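Local structure of thioredoxin reductase (Streptomyces clavuligerus, 4NTD) at residues 120-125 with 130-135. The protein is a flavoenzyme of the thioredoxin reductase family that binds FAD and probably forms the disulfide bond of the natural product holomycin. Numbering follows the deposited sequence.
Sequences FTVRLV and LSTRRV
Phe-120 and Val-122 pair with Thr-132 and Leu-130 in an antiparallel beta hairpin, after which the chain turns a corner at Arg-133 and enters the parallel sheet of the FAD-binding domain as strand 134-137. Both are hydrogen-bonded pairs: Val-122 N reaches Leu-130 O at 2.8 Å, fairly straight at 168°, and Thr-132 N reaches Phe-120 O at 2.9 Å. Between them Thr-121 and Ser-131 form a non-hydrogen-bonded pair, their hydroxyls bridged by one water; Glu-112 and Arg-119 also bind Thr-121 OG1 and Ser-131 OG, respectively. The opposite face is mostly apolar; Leu-130 and Thr-132 rest on Ile-31 of strand 31-36. Leu-124 CD1 meets Leu-130 CD1 at 3.6 Å. Past the corner, Val-135 CG2 lies obliquely to the Phe-120 ring, 3.8 Å from CG. With CG beside its own backbone N (chi1 -56°), Phe-120 sends its ring toward the corner, where Arg-133 O approaches the ring edge 3.5 Å from CE2. Thr-132 OG1 donates to Arg-134 O in the carbonyl plane (3.0 Å), and Arg-134 NH1 binds Arg-133 O from above its carbonyl plane, two bonds that brace the bend; Gln-322 and Glu-326 hold Arg-134 NH2. Val-122 also touches Val-106, an FAD-binding residue. A three-stranded antiparallel sheet leading into a parallel one is characteristic of the FAD domain of pyridine nucleotide-disulfide oxidoreductases.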
loop_
_atom_site.group_PDB
_atom_site.type_symbol
_atom_site.label_atom_id
_atom_site.label_comp_id
_atom_site.label_asym_id
_atom_site.label_seq_id
_atom_site.Cartn_x
_atom_site.Cartn_y
_atom_site.Cartn_z
ATOM N N PHE A 120 -22.088 -14.084 -5.729
ATOM C CA PHE A 120 -21.491 -15.113 -4.878
ATOM C C PHE A 120 -22.360 -15.426 -3.670
ATOM O O PHE A 120 -23.050 -14.551 -3.150
ATOM C CB PHE A 120 -20.109 -14.665 -4.390
ATOM C CG PHE A 120 -19.170 -14.300 -5.501
ATOM C CD1 PHE A 120 -18.301 -15.241 -6.027
ATOM C CD2 PHE A 120 -19.170 -13.018 -6.031
ATOM C CE1 PHE A 120 -17.442 -14.911 -7.059
ATOM C CE2 PHE A 120 -18.318 -12.682 -7.067
ATOM C CZ PHE A 120 -17.450 -13.630 -7.580
ATOM N N THR A 121 -22.322 -16.685 -3.239
ATOM C CA THR A 121 -22.890 -17.088 -1.961
ATOM C C THR A 121 -21.741 -17.355 -0.998
ATOM O O THR A 121 -20.879 -18.190 -1.273
ATOM C CB THR A 121 -23.760 -18.352 -2.090
ATOM O OG1 THR A 121 -24.821 -18.111 -3.023
ATOM C CG2 THR A 121 -24.365 -18.733 -0.741
ATOM N N VAL A 122 -21.733 -16.630 0.118
ATOM C CA VAL A 122 -20.719 -16.782 1.158
ATOM C C VAL A 122 -21.362 -17.528 2.323
ATOM O O VAL A 122 -22.396 -17.100 2.831
ATOM C CB VAL A 122 -20.197 -15.410 1.624
ATOM C CG1 VAL A 122 -19.200 -15.563 2.766
ATOM C CG2 VAL A 122 -19.560 -14.665 0.458
ATOM N N ARG A 123 -20.747 -18.638 2.731
ATOM C CA ARG A 123 -21.296 -19.496 3.782
ATOM C C ARG A 123 -20.349 -19.557 4.979
ATOM O O ARG A 123 -19.141 -19.749 4.819
ATOM C CB ARG A 123 -21.561 -20.905 3.235
ATOM C CG ARG A 123 -22.541 -20.936 2.067
ATOM C CD ARG A 123 -22.818 -22.347 1.567
ATOM N NE ARG A 123 -23.795 -22.351 0.479
ATOM C CZ ARG A 123 -23.494 -22.521 -0.805
ATOM N NH1 ARG A 123 -22.237 -22.717 -1.177
ATOM N NH2 ARG A 123 -24.454 -22.503 -1.720
ATOM N N LEU A 124 -20.909 -19.385 6.179
ATOM C CA LEU A 124 -20.137 -19.409 7.421
ATOM C C LEU A 124 -20.251 -20.757 8.117
ATOM O O LEU A 124 -21.238 -21.475 7.945
ATOM C CB LEU A 124 -20.625 -18.326 8.391
ATOM C CG LEU A 124 -20.143 -16.889 8.186
ATOM C CD1 LEU A 124 -20.598 -16.333 6.848
ATOM C CD2 LEU A 124 -20.638 -16.015 9.328
ATOM N N VAL A 125 -19.242 -21.079 8.922
ATOM C CA VAL A 125 -19.323 -22.210 9.839
ATOM C C VAL A 125 -20.521 -21.954 10.758
ATOM O O VAL A 125 -20.650 -20.869 11.326
ATOM C CB VAL A 125 -18.038 -22.367 10.683
ATOM C CG1 VAL A 125 -18.198 -23.489 11.702
ATOM C CG2 VAL A 125 -16.833 -22.636 9.789
ATOM N N LEU A 130 -24.757 -15.569 3.051
ATOM C CA LEU A 130 -25.019 -14.248 2.476
ATOM C C LEU A 130 -24.858 -14.309 0.962
ATOM O O LEU A 130 -23.986 -15.020 0.462
ATOM C CB LEU A 130 -24.012 -13.213 2.982
ATOM C CG LEU A 130 -23.682 -13.089 4.467
ATOM C CD1 LEU A 130 -22.554 -14.029 4.864
ATOM C CD2 LEU A 130 -23.298 -11.648 4.768
ATOM N N SER A 131 -25.676 -13.540 0.247
ATOM C CA SER A 131 -25.517 -13.347 -1.194
ATOM C C SER A 131 -24.900 -11.973 -1.441
ATOM O O SER A 131 -25.302 -10.997 -0.814
ATOM C CB SER A 131 -26.870 -13.448 -1.896
ATOM O OG SER A 131 -26.724 -13.357 -3.301
ATOM N N THR A 132 -23.928 -11.902 -2.349
ATOM C CA THR A 132 -23.194 -10.658 -2.607
ATOM C C THR A 132 -22.756 -10.529 -4.068
ATOM O O THR A 132 -22.584 -11.530 -4.765
ATOM C CB THR A 132 -21.960 -10.546 -1.680
ATOM O OG1 THR A 132 -21.309 -9.283 -1.876
ATOM C CG2 THR A 132 -20.965 -11.680 -1.931
ATOM N N ARG A 133 -22.571 -9.292 -4.523
ATOM C CA ARG A 133 -22.114 -9.041 -5.892
ATOM C C ARG A 133 -20.618 -9.315 -6.057
ATOM O O ARG A 133 -20.186 -9.772 -7.116
ATOM C CB ARG A 133 -22.429 -7.603 -6.317
ATOM C CG ARG A 133 -23.912 -7.277 -6.330
ATOM C CD ARG A 133 -24.167 -5.833 -6.731
ATOM N NE ARG A 133 -23.934 -5.606 -8.153
ATOM C CZ ARG A 133 -23.968 -4.412 -8.745
ATOM N NH1 ARG A 133 -24.213 -3.310 -8.045
ATOM N NH2 ARG A 133 -23.743 -4.319 -10.049
ATOM N N ARG A 134 -19.840 -9.031 -5.012
ATOM C CA ARG A 134 -18.379 -9.130 -5.063
ATOM C C ARG A 134 -17.808 -9.669 -3.754
ATOM O O ARG A 134 -18.461 -9.608 -2.708
ATOM C CB ARG A 134 -17.770 -7.754 -5.340
ATOM C CG ARG A 134 -18.185 -7.113 -6.656
ATOM C CD ARG A 134 -17.616 -7.861 -7.847
ATOM N NE ARG A 134 -17.859 -7.161 -9.106
ATOM C CZ ARG A 134 -18.980 -7.229 -9.825
ATOM N NH1 ARG A 134 -20.014 -7.970 -9.430
ATOM N NH2 ARG A 134 -19.071 -6.538 -10.957
ATOM N N VAL A 135 -16.584 -10.188 -3.823
ATOM C CA VAL A 135 -15.866 -10.688 -2.649
ATOM C C VAL A 135 -14.433 -10.154 -2.633
ATOM O O VAL A 135 -13.765 -10.122 -3.668
ATOM C CB VAL A 135 -15.834 -12.234 -2.623
ATOM C CG1 VAL A 135 -15.001 -12.750 -1.453
ATOM C CG2 VAL A 135 -17.249 -12.789 -2.548
HETATM O O HOH W 1 -26.558 -15.972 -3.693
#